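Local coordinates for protein putative peptidyl-arginine deiminase (Chlorobium tepidum, PDB 1XKN) that probably hydrolyses the guanidinium group of arginine-like substrates, acting as an agmatine or peptidyl-arginine deiminase of the Porphyromonas type, at residues F40-Y45 with V323-S328; A284-F289 with P304-A309. One frame throughout, in Å; residues are numbered along the deposited sequence.

Contact 1 (F40-Y45 with V323-S328)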
loop_
_atom_site.group_PDB
_atom_site.type_symbol
_atom_site.label_atom_id
_atom_site.label_comp_id
_atom_site.label_asym_id
_atom_site.label_seq_id
_atom_site.Cartn_x
_atom_site.Cartn_y
_atom_site.Cartn_z
ATOM N N PHE A 40 -5.601 6.335 -13.051
ATOM C CA PHE A 40 -6.276 6.535 -11.780
ATOM C C PHE A 40 -7.786 6.409 -11.951
ATOM O O PHE A 40 -8.478 5.922 -11.055
ATOM C CB PHE A 40 -5.912 7.895 -11.176
ATOM C CG PHE A 40 -4.606 7.890 -10.433
ATOM C CD1 PHE A 40 -3.396 7.917 -11.116
ATOM C CD2 PHE A 40 -4.589 7.828 -9.044
ATOM C CE1 PHE A 40 -2.182 7.879 -10.422
ATOM C CE2 PHE A 40 -3.383 7.790 -8.343
ATOM C CZ PHE A 40 -2.180 7.816 -9.034
ATOM N N ALA A 41 -8.294 6.841 -13.102
ATOM C CA ALA A 41 -9.724 6.742 -13.376
ATOM C C ALA A 41 -10.110 5.267 -13.463
ATOM O O ALA A 41 -11.153 4.860 -12.954
ATOM C CB ALA A 41 -10.067 7.453 -14.679
ATOM N N GLU A 42 -9.259 4.466 -14.102
ATOM C CA GLU A 42 -9.521 3.038 -14.233
ATOM C C GLU A 42 -9.512 2.393 -12.850
ATOM O O GLU A 42 -10.372 1.574 -12.530
ATOM C CB GLU A 42 -8.463 2.378 -15.122
ATOM C CG GLU A 42 -8.685 0.884 -15.330
ATOM C CD GLU A 42 -7.707 0.273 -16.314
ATOM O OE1 GLU A 42 -7.809 -0.945 -16.573
ATOM O OE2 GLU A 42 -6.837 1.008 -16.829
ATOM N N LEU A 43 -8.531 2.775 -12.037
ATOM C CA LEU A 43 -8.399 2.253 -10.684
ATOM C C LEU A 43 -9.605 2.637 -9.835
ATOM O O LEU A 43 -10.187 1.795 -9.150
ATOM C CB LEU A 43 -7.118 2.793 -10.046
ATOM C CG LEU A 43 -6.930 2.591 -8.541
ATOM C CD1 LEU A 43 -6.970 1.113 -8.194
ATOM C CD2 LEU A 43 -5.600 3.206 -8.121
ATOM N N ALA A 44 -9.980 3.912 -9.883
ATOM C CA ALA A 44 -11.122 4.393 -9.115
ATOM C C ALA A 44 -12.389 3.661 -9.540
ATOM O O ALA A 44 -13.211 3.294 -8.700
ATOM C CB ALA A 44 -11.289 5.897 -9.305
ATOM N N TYR A 45 -12.540 3.435 -10.843
ATOM C CA TYR A 45 -13.710 2.730 -11.350
ATOM C C TYR A 45 -13.764 1.312 -10.800
ATOM O O TYR A 45 -14.787 0.888 -10.262
ATOM C CB TYR A 45 -13.702 2.675 -12.879
ATOM C CG TYR A 45 -14.753 1.741 -13.435
ATOM C CD1 TYR A 45 -16.113 2.031 -13.309
ATOM C CD2 TYR A 45 -14.390 0.546 -14.057
ATOM C CE1 TYR A 45 -17.084 1.148 -13.786
ATOM C CE2 TYR A 45 -15.352 -0.339 -14.536
ATOM C CZ TYR A 45 -16.694 -0.031 -14.397
ATOM O OH TYR A 45 -17.646 -0.905 -14.867
ATOM N N VAL A 323 -8.470 -8.655 -10.883
ATOM C CA VAL A 323 -8.453 -7.854 -12.106
ATOM C C VAL A 323 -7.131 -7.133 -12.332
ATOM O O VAL A 323 -6.581 -6.527 -11.415
ATOM C CB VAL A 323 -9.574 -6.790 -12.068
ATOM C CG1 VAL A 323 -9.516 -5.911 -13.305
ATOM C CG2 VAL A 323 -10.924 -7.469 -11.957
ATOM N N GLY A 324 -6.634 -7.194 -13.562
ATOM C CA GLY A 324 -5.393 -6.522 -13.879
ATOM C C GLY A 324 -5.627 -5.102 -14.361
ATOM O O GLY A 324 -6.661 -4.795 -14.957
ATOM N N ILE A 325 -4.672 -4.228 -14.074
ATOM C CA ILE A 325 -4.731 -2.837 -14.507
ATOM C C ILE A 325 -3.348 -2.541 -15.072
ATOM O O ILE A 325 -2.346 -2.674 -14.370
ATOM C CB ILE A 325 -5.037 -1.879 -13.329
ATOM C CG1 ILE A 325 -6.463 -2.129 -12.822
ATOM C CG2 ILE A 325 -4.874 -0.424 -13.777
ATOM C CD1 ILE A 325 -6.890 -1.240 -11.662
ATOM N N ASP A 326 -3.294 -2.168 -16.348
ATOM C CA ASP A 326 -2.022 -1.876 -16.994
ATOM C C ASP A 326 -1.337 -0.694 -16.332
ATOM O O ASP A 326 -1.860 0.424 -16.331
ATOM C CB ASP A 326 -2.233 -1.598 -18.487
ATOM C CG ASP A 326 -0.941 -1.230 -19.202
ATOM O OD1 ASP A 326 0.123 -1.780 -18.844
ATOM O OD2 ASP A 326 -0.994 -0.400 -20.134
ATOM N N CYS A 327 -0.165 -0.952 -15.764
ATOM C CA CYS A 327 0.596 0.082 -15.078
ATOM C C CYS A 327 1.897 0.421 -15.793
ATOM O O CYS A 327 2.834 0.941 -15.185
ATOM C CB CYS A 327 0.876 -0.359 -13.640
ATOM S SG CYS A 327 -0.601 -0.363 -12.586
ATOM N N SER A 328 1.942 0.135 -17.089
ATOM C CA SER A 328 3.123 0.413 -17.896
ATOM C C SER A 328 3.539 1.878 -17.796
ATOM O O SER A 328 4.728 2.193 -17.806
ATOM C CB SER A 328 2.857 0.049 -19.359
ATOM O OG SER A 328 2.631 -1.343 -19.500
HETATM O O HOH W 1 -5.677 -1.906 -17.899
HETATM O O HOH W 2 -4.283 1.477 -17.562
HETATM O O HOH W 3 -9.045 -3.295 -15.091
#

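Contact 2 (A284-F289 with P304-A309)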
loop_
_atom_site.group_PDB
_atom_site.type_symbol
_atom_site.label_atom_id
_atom_site.label_comp_id
_atom_site.label_asym_id
_atom_site.label_seq_id
_atom_site.Cartn_x
_atom_site.Cartn_y
_atom_site.Cartn_z
ATOM N N ALA A 284 8.849 -2.426 -11.448
ATOM C CA ALA A 284 7.612 -3.138 -11.752
ATOM C C ALA A 284 7.524 -4.423 -10.932
ATOM O O ALA A 284 8.461 -5.222 -10.913
ATOM C CB ALA A 284 7.560 -3.468 -13.240
ATOM N N SER A 285 6.395 -4.626 -10.262
ATOM C CA SER A 285 6.211 -5.823 -9.453
ATOM C C SER A 285 4.748 -6.166 -9.210
ATOM O O SER A 285 3.945 -5.300 -8.868
ATOM C CB SER A 285 6.910 -5.665 -8.105
ATOM O OG SER A 285 6.654 -6.794 -7.286
ATOM N N TYR A 286 4.411 -7.437 -9.387
ATOM C CA TYR A 286 3.044 -7.888 -9.169
ATOM C C TYR A 286 2.689 -7.898 -7.689
ATOM O O TYR A 286 1.518 -7.992 -7.337
ATOM C CB TYR A 286 2.841 -9.289 -9.747
ATOM C CG TYR A 286 3.100 -9.381 -11.233
ATOM C CD1 TYR A 286 2.379 -8.601 -12.136
ATOM C CD2 TYR A 286 4.067 -10.246 -11.734
ATOM C CE1 TYR A 286 2.619 -8.678 -13.509
ATOM C CE2 TYR A 286 4.317 -10.335 -13.100
ATOM C CZ TYR A 286 3.592 -9.550 -13.981
ATOM O OH TYR A 286 3.846 -9.638 -15.328
ATOM N N ALA A 287 3.692 -7.812 -6.821
ATOM C CA ALA A 287 3.427 -7.807 -5.387
ATOM C C ALA A 287 2.768 -6.495 -4.974
ATOM O O ALA A 287 2.212 -6.391 -3.881
ATOM C CB ALA A 287 4.720 -8.003 -4.603
ATOM N N ASN A 288 2.836 -5.492 -5.845
ATOM C CA ASN A 288 2.247 -4.198 -5.538
ATOM C C ASN A 288 0.764 -4.170 -5.916
ATOM O O ASN A 288 0.284 -3.227 -6.545
ATOM C CB ASN A 288 3.016 -3.085 -6.267
ATOM C CG ASN A 288 2.986 -1.763 -5.511
ATOM O OD1 ASN A 288 3.539 -1.644 -4.412
ATOM N ND2 ASN A 288 2.333 -0.769 -6.092
ATOM N N PHE A 289 0.051 -5.217 -5.514
ATOM C CA PHE A 289 -1.379 -5.347 -5.772
ATOM C C PHE A 289 -2.149 -4.783 -4.580
ATOM O O PHE A 289 -1.577 -4.546 -3.516
ATOM C CB PHE A 289 -1.755 -6.825 -5.977
ATOM C CG PHE A 289 -1.480 -7.709 -4.778
ATOM C CD1 PHE A 289 -2.368 -7.756 -3.705
ATOM C CD2 PHE A 289 -0.327 -8.487 -4.724
ATOM C CE1 PHE A 289 -2.111 -8.568 -2.598
ATOM C CE2 PHE A 289 -0.058 -9.302 -3.623
ATOM C CZ PHE A 289 -0.951 -9.342 -2.554
ATOM N N PRO A 304 3.711 -11.879 -20.904
ATOM C CA PRO A 304 3.061 -13.153 -20.588
ATOM C C PRO A 304 3.016 -13.539 -19.117
ATOM O O PRO A 304 2.292 -14.458 -18.735
ATOM C CB PRO A 304 3.839 -14.157 -21.440
ATOM C CG PRO A 304 5.196 -13.546 -21.530
ATOM C CD PRO A 304 4.891 -12.089 -21.761
ATOM N N ARG A 305 3.783 -12.848 -18.282
ATOM C CA ARG A 305 3.766 -13.167 -16.864
ATOM C C ARG A 305 2.578 -12.524 -16.151
ATOM O O ARG A 305 2.270 -12.889 -15.016
ATOM C CB ARG A 305 5.076 -12.733 -16.203
ATOM C CG ARG A 305 6.297 -13.424 -16.787
ATOM C CD ARG A 305 7.549 -13.077 -16.018
ATOM N NE ARG A 305 8.731 -13.698 -16.607
ATOM C CZ ARG A 305 9.957 -13.569 -16.115
ATOM N NH1 ARG A 305 10.160 -12.843 -15.024
ATOM N NH2 ARG A 305 10.979 -14.165 -16.713
ATOM N N ASP A 306 1.901 -11.583 -16.813
ATOM C CA ASP A 306 0.748 -10.912 -16.199
ATOM C C ASP A 306 -0.336 -11.911 -15.800
ATOM O O ASP A 306 -0.797 -11.916 -14.659
ATOM C CB ASP A 306 0.104 -9.884 -17.146
ATOM C CG ASP A 306 1.034 -8.740 -17.526
ATOM O OD1 ASP A 306 1.982 -8.432 -16.772
ATOM O OD2 ASP A 306 0.785 -8.129 -18.588
ATOM N N GLN A 307 -0.748 -12.751 -16.745
ATOM C CA GLN A 307 -1.795 -13.728 -16.470
ATOM C C GLN A 307 -1.368 -14.731 -15.405
ATOM O O GLN A 307 -2.197 -15.210 -14.632
ATOM C CB GLN A 307 -2.193 -14.463 -17.752
ATOM C CG GLN A 307 -3.508 -15.223 -17.640
ATOM C CD GLN A 307 -4.665 -14.316 -17.254
ATOM O OE1 GLN A 307 -4.924 -13.307 -17.914
ATOM N NE2 GLN A 307 -5.372 -14.676 -16.188
ATOM N N GLN A 308 -0.078 -15.047 -15.360
ATOM C CA GLN A 308 0.438 -15.987 -14.370
ATOM C C GLN A 308 0.285 -15.418 -12.965
ATOM O O GLN A 308 -0.131 -16.127 -12.044
ATOM C CB GLN A 308 1.908 -16.310 -14.658
ATOM C CG GLN A 308 2.101 -17.155 -15.910
ATOM C CD GLN A 308 3.540 -17.577 -16.140
ATOM O OE1 GLN A 308 3.816 -18.442 -16.974
ATOM N NE2 GLN A 308 4.465 -16.970 -15.408
ATOM N N ALA A 309 0.615 -14.140 -12.804
ATOM C CA ALA A 309 0.494 -13.487 -11.503
ATOM C C ALA A 309 -0.972 -13.399 -11.093
ATOM O O ALA A 309 -1.323 -13.638 -9.939
ATOM C CB ALA A 309 1.111 -12.094 -11.554
#

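Contact 1 (F40-Y45 with V323-S328)
I325 lays its branched side chain across the face of helix 36-50 between L43 and the end of E42. Its CD1 reaches the helix backbone itself, 3.9 Å from L43 CA, and meets L43 CD1 at 4.2 Å, the two side chains crossing at about a right angle. The other branch, CG2, lies 3.9 Å from E42 CD, so the methyl packs against the carboxylate while the two side chains slide past each other in opposite directions. E42 gets there as a fully extended chain, CG anti to the backbone N (chi1 -179°), which carries its carboxylate over to the strand edge. No direct hydrogen bond joins the segments; three waters bridge them instead. One donates to E42 OE1 (2.7 Å) and accepts from D326 N, another links E42 OE2 to D326 O, and a third donates to both E42 OE1 and G324 O. Through these waters the carboxylate is held against backbone groups of strand 321-326, an edge strand of a three-stranded mixed sheet, paired with 295-300. In the pentein (alpha/beta propeller) fold expected of this family, five beta-beta-alpha-beta units are arranged around a pseudo-fivefold axis; here the axes of 40-45 and 323-326 run nearly antiparallel (165°) and come within 9.3 Å. L43 also touches L20, L297 and V340. Where the strand ends, S328 N, from above the carboxylate plane, closes an Asx turn on D326 OD1, which also accepts from S328 OG (2.6 Å) on its syn lone pair, while D326 OD2 makes a salt bridge with R302.

Contact 2 (A284-F289 with P304-A309)
Y286 presents one ring face to A309 and its hydroxyl to D306, both on helix 305-316. The methyl A309 CB stands 3.6 Å from the ring centroid, 22° off the normal, in a CH-pi contact displaced toward CG, from which it is 3.4 Å. At the far end Y286 OH donates to D306 OD1 (2.6 Å), which lies near the ring plane and is approached on its anti side, 26° out of the carboxylate plane; ring and carboxylate stand 85° apart. R305 CB packs 3.4 Å from the same hydroxyl, while the extended R305 chain leads off to M271 O. With CG beside its backbone N, Y286 sends its ring out of the loop toward the helix. A second shell positions D306 and the turn that carries Y286: D306 OD1 also accepts from Y301 N and D306 OD2 from C303 N, tying the carboxylate to the loop before the helix, whereas Y286 sits in a type I turn from S285 to N288. There S285 OG accepts from A287 N (3.2 Å) and bonds to D220 O. The arrangement is a beta turn with an overlapping ST turn, docked by one tyrosine on a neighbouring helix.

From the N terminus, the chain enters contact 1 early, on helix 36-50, and returns to it only at strand 321-326, closing a loop of 277 intervening residues. Contact 2 falls wholly within that loop and closes a far shorter one of 14 residues, which runs from the turn at 284-289 through strands 290-291 and 295-300 to helix 305-316. That helix then leads directly into strand 321-326. The contacts nest without crossing, and do not touch, their nearest atoms being about 6 Å apart (centres 13 Å). Contact 1 joins helix 36-50 to the edge strand 321-326 of the sheet formed with 290-291 and 295-300; contact 2 joins the turn before strand 290-291 to helix 305-316.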